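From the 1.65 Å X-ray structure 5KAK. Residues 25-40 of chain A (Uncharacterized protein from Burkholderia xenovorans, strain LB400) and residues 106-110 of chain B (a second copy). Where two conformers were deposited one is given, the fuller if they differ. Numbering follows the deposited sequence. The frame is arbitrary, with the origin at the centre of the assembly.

Chain A, residues 25-40: EFAQHFEREGIAIQRP
Chain B, residues 106-110: PMSFS

Phe109(B) is the anchor of this contact, covered over 122 of the 385 Å² buried in total. Its chi1 of 55° (p) and chi2 of 88° lay the ring against the chain A helix, where Ile35(A) (chi1 t, chi2 p) covers one face: Ile35(A) CB sits 4.0 Å from the ring centroid, 12° off the normal, a CH-pi contact, and CG1 of Ile35(A) reaches CD1 of Phe109(B) at 3.5 Å. Phe30(A) CB packs 3.8 Å from Phe109(B) CE2. Nearer the start of the helical stretch, Met107(B), stretched m, t, t, places SD 3.8 Å from Ala27(A) CB and CE 4.0 Å from Phe26(A) CD1.

Two CA pairs set the register, Ala27(A) with Met107(B) at 6.5 Å and Glu31(A) with Phe109(B) at 6.6 Å, so numbering rises together. Residues 25-40 lie within a longer helix, widened by a pi-type turn at 30-34 (Ile35(A) N to Phe30(A) O, 2.8 Å) and kinked at Ala36(A) and Pro40(A), whose N atoms lack bonds to the turn before. Chain B makes a type I turn from Met107(B) to Ser110(B), phi/psi -58/-32 at Ser108(B) and -92/0 at Phe109(B), closed by Ser110(B) N to Met107(B) O at 2.9 Å.

At the polar edge, the hydroxyl Ser108(B) OG (chi1 p) donates to the anionic carboxylate Glu31(A) OE1 (chi1 p) at 2.9 Å, and a water accepts from Ser108(B) N at 2.9 Å while donating to Glu31(A) OE1 at 3.1 Å. Arg39(A), t, t, p with chi4 176°, gives its cationic guanidinium's NH1 to the carbonyl Phe109(B) O at 3.0 Å, bent to 131°.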

ATOM      1  N   GLU A  25       8.509 -10.831 -23.077  1.00 15.40           N
ATOM      2  CA  GLU A  25       9.070  -9.947 -24.099  1.00 17.73           C
ATOM      3  C   GLU A  25      10.217  -9.113 -23.535  1.00 16.15           C
ATOM      4  O   GLU A  25      11.219  -8.881 -24.224  1.00 16.87           O
ATOM      5  CB  GLU A  25       7.987  -9.037 -24.689  1.00 16.54           C
ATOM      6  CG  GLU A  25       8.529  -8.106 -25.770  1.00 17.97           C
ATOM      7  CD  GLU A  25       7.490  -7.149 -26.345  1.00 27.70           C
ATOM      8  OE1 GLU A  25       6.278  -7.395 -26.162  1.00 27.75           O
ATOM      9  OE2 GLU A  25       7.893  -6.153 -26.990  1.00 25.83           O
ATOM     10  N   PHE A  26      10.084  -8.672 -22.281  1.00 10.89           N
ATOM     11  CA  PHE A  26      11.134  -7.891 -21.629  1.00 11.77           C
ATOM     12  C   PHE A  26      12.453  -8.650 -21.631  1.00 11.54           C
ATOM     13  O   PHE A  26      13.488  -8.120 -22.056  1.00 12.11           O
ATOM     14  CB  PHE A  26      10.705  -7.575 -20.191  1.00 11.57           C
ATOM     15  CG  PHE A  26      11.636  -6.652 -19.441  1.00 11.49           C
ATOM     16  CD1 PHE A  26      12.840  -7.111 -18.922  1.00 15.34           C
ATOM     17  CD2 PHE A  26      11.257  -5.340 -19.186  1.00 13.31           C
ATOM     18  CE1 PHE A  26      13.674  -6.264 -18.212  1.00 17.37           C
ATOM     19  CE2 PHE A  26      12.083  -4.488 -18.485  1.00 15.81           C
ATOM     20  CZ  PHE A  26      13.299  -4.946 -18.004  1.00 11.14           C
ATOM     21  N   ALA A  27      12.427  -9.894 -21.139  1.00 14.06           N
ATOM     22  CA  ALA A  27      13.634 -10.718 -21.119  1.00 18.93           C
ATOM     23  C   ALA A  27      14.177 -10.931 -22.527  1.00 15.17           C
ATOM     24  O   ALA A  27      15.393 -10.896 -22.744  1.00 19.72           O
ATOM     25  CB  ALA A  27      13.341 -12.064 -20.455  1.00 26.33           C
ATOM     26  N   GLN A  28      13.290 -11.160 -23.493  1.00 14.38           N
ATOM     27  CA  GLN A  28      13.726 -11.396 -24.865  1.00 16.55           C
ATOM     28  C   GLN A  28      14.544 -10.228 -25.414  1.00 16.53           C
ATOM     29  O   GLN A  28      15.549 -10.440 -26.098  1.00 20.50           O
ATOM     30  CB  GLN A  28      12.515 -11.680 -25.750  1.00 21.83           C
ATOM     31  CG  GLN A  28      12.016 -13.113 -25.603  1.00 27.23           C
ATOM     32  CD  GLN A  28      10.746 -13.362 -26.381  1.00 35.77           C
ATOM     33  OE1 GLN A  28      10.170 -12.438 -26.956  1.00 34.51           O
ATOM     34  NE2 GLN A  28      10.298 -14.610 -26.402  1.00 41.94           N
ATOM     35  N   HIS A  29      14.118  -8.988 -25.146  1.00 20.45           N
ATOM     36  CA  HIS A  29      14.863  -7.833 -25.643  1.00 17.15           C
ATOM     37  C   HIS A  29      16.211  -7.712 -24.946  1.00 15.36           C
ATOM     38  O   HIS A  29      17.236  -7.461 -25.589  1.00 17.01           O
ATOM     39  CB  HIS A  29      14.043  -6.560 -25.441  1.00 16.67           C
ATOM     40  CG  HIS A  29      12.842  -6.472 -26.332  1.00 16.17           C
ATOM     41  ND1 HIS A  29      12.940  -6.415 -27.703  1.00 23.86           N
ATOM     42  CD2 HIS A  29      11.519  -6.451 -26.046  1.00 18.31           C
ATOM     43  CE1 HIS A  29      11.729  -6.355 -28.228  1.00 23.94           C
ATOM     44  NE2 HIS A  29      10.848  -6.381 -27.244  1.00 24.10           N
ATOM     45  N   PHE A  30      16.230  -7.923 -23.632  1.00 13.61           N
ATOM     46  CA  PHE A  30      17.481  -7.802 -22.902  1.00 13.58           C
ATOM     47  C   PHE A  30      18.457  -8.903 -23.291  1.00 20.73           C
ATOM     48  O   PHE A  30      19.668  -8.654 -23.395  1.00 18.75           O
ATOM     49  CB  PHE A  30      17.207  -7.786 -21.396  1.00 12.78           C
ATOM     50  CG  PHE A  30      17.109  -6.394 -20.844  1.00 14.09           C
ATOM     51  CD1 PHE A  30      18.261  -5.683 -20.526  1.00 12.03           C
ATOM     52  CD2 PHE A  30      15.886  -5.765 -20.726  1.00 15.41           C
ATOM     53  CE1 PHE A  30      18.181  -4.381 -20.052  1.00 18.51           C
ATOM     54  CE2 PHE A  30      15.800  -4.461 -20.266  1.00 14.57           C
ATOM     55  CZ  PHE A  30      16.951  -3.764 -19.926  1.00 18.14           C
ATOM     56  N   GLU A  31      17.965 -10.116 -23.548  1.00 18.17           N
ATOM     57  CA  GLU A  31      18.894 -11.147 -24.000  1.00 22.33           C
ATOM     58  C   GLU A  31      19.319 -10.927 -25.444  1.00 22.88           C
ATOM     59  O   GLU A  31      20.460 -11.232 -25.802  1.00 23.53           O
ATOM     60  CB  GLU A  31      18.287 -12.539 -23.820  1.00 29.34           C
ATOM     61  CG  GLU A  31      17.091 -12.827 -24.679  1.00 38.06           C
ATOM     62  CD  GLU A  31      16.405 -14.115 -24.278  1.00 40.69           C
ATOM     63  OE1 GLU A  31      16.836 -14.727 -23.272  1.00 41.89           O
ATOM     64  OE2 GLU A  31      15.443 -14.515 -24.969  1.00 37.26           O
ATOM     65  N   ARG A  32      18.444 -10.370 -26.284  1.00 22.02           N
ATOM     66  CA  ARG A  32      18.795 -10.224 -27.689  1.00 29.69           C
ATOM     67  C   ARG A  32      19.657  -8.997 -27.939  1.00 26.70           C
ATOM     68  O   ARG A  32      20.497  -9.010 -28.844  1.00 29.31           O
ATOM     69  CB  ARG A  32      17.530 -10.148 -28.551  1.00 35.30           C
ATOM     70  CG  ARG A  32      17.799 -10.022 -30.053  1.00 46.49           C
ATOM     71  CD  ARG A  32      16.629  -9.380 -30.805  1.00 51.02           C
ATOM     72  NE  ARG A  32      16.437  -7.981 -30.426  1.00 49.66           N
ATOM     73  CZ  ARG A  32      15.416  -7.532 -29.703  1.00 48.53           C
ATOM     74  NH1 ARG A  32      14.473  -8.368 -29.291  1.00 44.35           N
ATOM     75  NH2 ARG A  32      15.334  -6.243 -29.402  1.00 48.48           N
ATOM     76  N   GLU A  33      19.497  -7.945 -27.136  1.00 19.88           N
ATOM     77  CA  GLU A  33      20.121  -6.679 -27.485  0.59 23.38           C
ATOM     78  C   GLU A  33      20.508  -5.859 -26.262  1.00 18.66           C
ATOM     79  O   GLU A  33      21.598  -5.273 -26.232  1.00 24.78           O
ATOM     80  CB  GLU A  33      19.179  -5.880 -28.387  0.59 27.15           C
ATOM     81  CG  GLU A  33      19.622  -4.468 -28.668  0.59 30.18           C
ATOM     82  CD  GLU A  33      18.663  -3.753 -29.594  0.59 34.42           C
ATOM     83  OE1 GLU A  33      17.616  -4.351 -29.925  0.59 35.93           O
ATOM     84  OE2 GLU A  33      18.956  -2.603 -29.989  0.59 32.34           O
ATOM     85  N   GLY A  34      19.653  -5.834 -25.244  1.00 16.63           N
ATOM     86  CA  GLY A  34      19.810  -4.906 -24.149  1.00 15.34           C
ATOM     87  C   GLY A  34      20.960  -5.135 -23.196  1.00 14.24           C
ATOM     88  O   GLY A  34      21.644  -4.176 -22.830  1.00 16.73           O
ATOM     89  N   ILE A  35      21.184  -6.378 -22.770  1.00 13.82           N
ATOM     90  CA  ILE A  35      22.194  -6.581 -21.737  1.00 16.07           C
ATOM     91  C   ILE A  35      23.594  -6.436 -22.318  1.00 13.70           C
ATOM     92  O   ILE A  35      24.542  -6.140 -21.580  1.00 13.72           O
ATOM     93  CB  ILE A  35      21.999  -7.941 -21.037  1.00 15.87           C
ATOM     94  CG1 ILE A  35      22.622  -7.924 -19.632  1.00 17.75           C
ATOM     95  CG2 ILE A  35      22.558  -9.093 -21.876  1.00 17.11           C
ATOM     96  CD1 ILE A  35      21.982  -6.944 -18.689  1.00 15.83           C
ATOM     97  N   ALA A  36      23.740  -6.601 -23.633  1.00 15.06           N
ATOM     98  CA  ALA A  36      25.015  -6.325 -24.279  1.00 16.03           C
ATOM     99  C   ALA A  36      25.369  -4.851 -24.186  1.00 21.09           C
ATOM    100  O   ALA A  36      26.553  -4.498 -24.090  1.00 16.99           O
ATOM    101  CB  ALA A  36      24.958  -6.756 -25.739  1.00 17.76           C
ATOM    102  N   ILE A  37      24.356  -3.987 -24.209  1.00 16.13           N
ATOM    103  CA  ILE A  37      24.563  -2.547 -24.097  1.00 17.53           C
ATOM    104  C   ILE A  37      24.887  -2.169 -22.665  1.00 17.26           C
ATOM    105  O   ILE A  37      25.883  -1.488 -22.394  1.00 17.03           O
ATOM    106  CB  ILE A  37      23.313  -1.795 -24.597  1.00 20.94           C
ATOM    107  CG1 ILE A  37      23.000  -2.152 -26.048  1.00 17.86           C
ATOM    108  CG2 ILE A  37      23.477  -0.274 -24.446  1.00 23.25           C
ATOM    109  CD1 ILE A  37      21.791  -1.398 -26.592  1.00 21.97           C
ATOM    110  N   GLN A  38      24.088  -2.675 -21.728  1.00 13.64           N
ATOM    111  CA  GLN A  38      24.007  -2.104 -20.392  1.00 13.13           C
ATOM    112  C   GLN A  38      25.044  -2.689 -19.442  1.00 15.62           C
ATOM    113  O   GLN A  38      25.603  -1.965 -18.606  1.00 14.13           O
ATOM    114  CB  GLN A  38      22.597  -2.317 -19.833  1.00 14.53           C
ATOM    115  CG  GLN A  38      22.478  -1.982 -18.358  1.00 18.65           C
ATOM    116  CD  GLN A  38      21.063  -2.134 -17.806  1.00 13.76           C
ATOM    117  OE1 GLN A  38      20.586  -1.263 -17.093  1.00 23.82           O
ATOM    118  NE2 GLN A  38      20.412  -3.236 -18.108  1.00 10.24           N
ATOM    119  N   ARG A  39      25.291  -3.993 -19.534  1.00 15.74           N
ATOM    120  CA  ARG A  39      26.122  -4.658 -18.533  1.00 18.48           C
ATOM    121  C   ARG A  39      27.577  -4.198 -18.612  1.00 19.35           C
ATOM    122  O   ARG A  39      28.168  -3.899 -17.564  1.00 16.65           O
ATOM    123  CB  ARG A  39      26.013  -6.186 -18.664  1.00 15.85           C
ATOM    124  CG  ARG A  39      26.924  -6.952 -17.686  1.00 19.11           C
ATOM    125  CD  ARG A  39      26.456  -8.390 -17.447  1.00 17.75           C
ATOM    126  NE  ARG A  39      26.205  -9.106 -18.695  1.00 21.24           N
ATOM    127  CZ  ARG A  39      25.866 -10.390 -18.756  1.00 19.50           C
ATOM    128  NH1 ARG A  39      25.741 -11.093 -17.637  1.00 20.70           N
ATOM    129  NH2 ARG A  39      25.643 -10.967 -19.932  1.00 21.07           N
ATOM    130  N   PRO A  40      28.189  -4.083 -19.795  1.00 13.37           N
ATOM    131  CA  PRO A  40      29.588  -3.611 -19.821  1.00 14.71           C
ATOM    132  C   PRO A  40      29.771  -2.233 -19.210  1.00 13.95           C
ATOM    133  O   PRO A  40      30.856  -1.913 -18.704  1.00 22.51           O
ATOM    134  CB  PRO A  40      29.921  -3.591 -21.319  1.00 16.73           C
ATOM    135  CG  PRO A  40      28.951  -4.469 -21.960  1.00 16.11           C
ATOM    136  CD  PRO A  40      27.706  -4.436 -21.146  1.00 14.00           C
TER
ATOM    137  N   PRO B 106      15.763 -16.648 -12.902  1.00 13.93           N
ATOM    138  CA  PRO B 106      16.827 -15.897 -13.585  1.00 13.92           C
ATOM    139  C   PRO B 106      16.614 -15.819 -15.090  1.00 14.35           C
ATOM    140  O   PRO B 106      16.148 -16.770 -15.724  1.00 14.97           O
ATOM    141  CB  PRO B 106      18.092 -16.698 -13.258  1.00 17.25           C
ATOM    142  CG  PRO B 106      17.584 -18.096 -13.048  1.00 18.31           C
ATOM    143  CD  PRO B 106      16.230 -17.951 -12.404  1.00 14.46           C
ATOM    144  N   MET B 107      16.969 -14.670 -15.660  1.00 14.22           N
ATOM    145  CA  MET B 107      17.026 -14.576 -17.113  1.00 14.83           C
ATOM    146  C   MET B 107      18.274 -15.295 -17.624  1.00 15.70           C
ATOM    147  O   MET B 107      19.193 -15.599 -16.862  1.00 15.79           O
ATOM    148  CB  MET B 107      17.001 -13.113 -17.550  1.00 17.17           C
ATOM    149  CG  MET B 107      15.694 -12.479 -17.210  1.00 15.22           C
ATOM    150  SD  MET B 107      15.544 -10.742 -17.608  1.00 17.77           S
ATOM    151  CE  MET B 107      13.895 -10.483 -16.970  1.00 15.30           C
ATOM    152  N   SER B 108      18.301 -15.567 -18.937  1.00 16.58           N
ATOM    153  CA  SER B 108      19.344 -16.428 -19.489  1.00 25.50           C
ATOM    154  C   SER B 108      20.727 -15.878 -19.195  1.00 19.68           C
ATOM    155  O   SER B 108      21.667 -16.652 -18.988  1.00 22.69           O
ATOM    156  CB  SER B 108      19.152 -16.605 -21.001  1.00 21.14           C
ATOM    157  OG  SER B 108      19.134 -15.347 -21.649  1.00 22.29           O
ATOM    158  N   PHE B 109      20.860 -14.553 -19.128  1.00 18.77           N
ATOM    159  CA  PHE B 109      22.147 -13.896 -18.962  1.00 18.06           C
ATOM    160  C   PHE B 109      22.505 -13.643 -17.508  1.00 17.38           C
ATOM    161  O   PHE B 109      23.580 -13.096 -17.246  1.00 18.34           O
ATOM    162  CB  PHE B 109      22.157 -12.573 -19.732  1.00 21.10           C
ATOM    163  CG  PHE B 109      21.026 -11.649 -19.364  1.00 19.45           C
ATOM    164  CD1 PHE B 109      21.152 -10.761 -18.313  1.00 18.32           C
ATOM    165  CD2 PHE B 109      19.823 -11.693 -20.054  1.00 19.03           C
ATOM    166  CE1 PHE B 109      20.115  -9.915 -17.974  1.00 18.63           C
ATOM    167  CE2 PHE B 109      18.786 -10.858 -19.722  1.00 18.40           C
ATOM    168  CZ  PHE B 109      18.930  -9.962 -18.679  1.00 15.44           C
ATOM    169  N   SER B 110      21.631 -14.029 -16.554  1.00 16.38           N
ATOM    170  CA  SER B 110      21.904 -13.811 -15.140  1.00 15.86           C
ATOM    171  C   SER B 110      22.950 -14.815 -14.663  1.00 16.69           C
ATOM    172  O   SER B 110      23.082 -15.893 -15.243  1.00 17.45           O
ATOM    173  CB  SER B 110      20.615 -13.953 -14.331  1.00 14.83           C
ATOM    174  OG  SER B 110      20.694 -13.354 -13.044  1.00 14.35           O
TER
HETATM  175  O   HOH W   1      15.877 -14.704 -20.370  1.00 19.10           O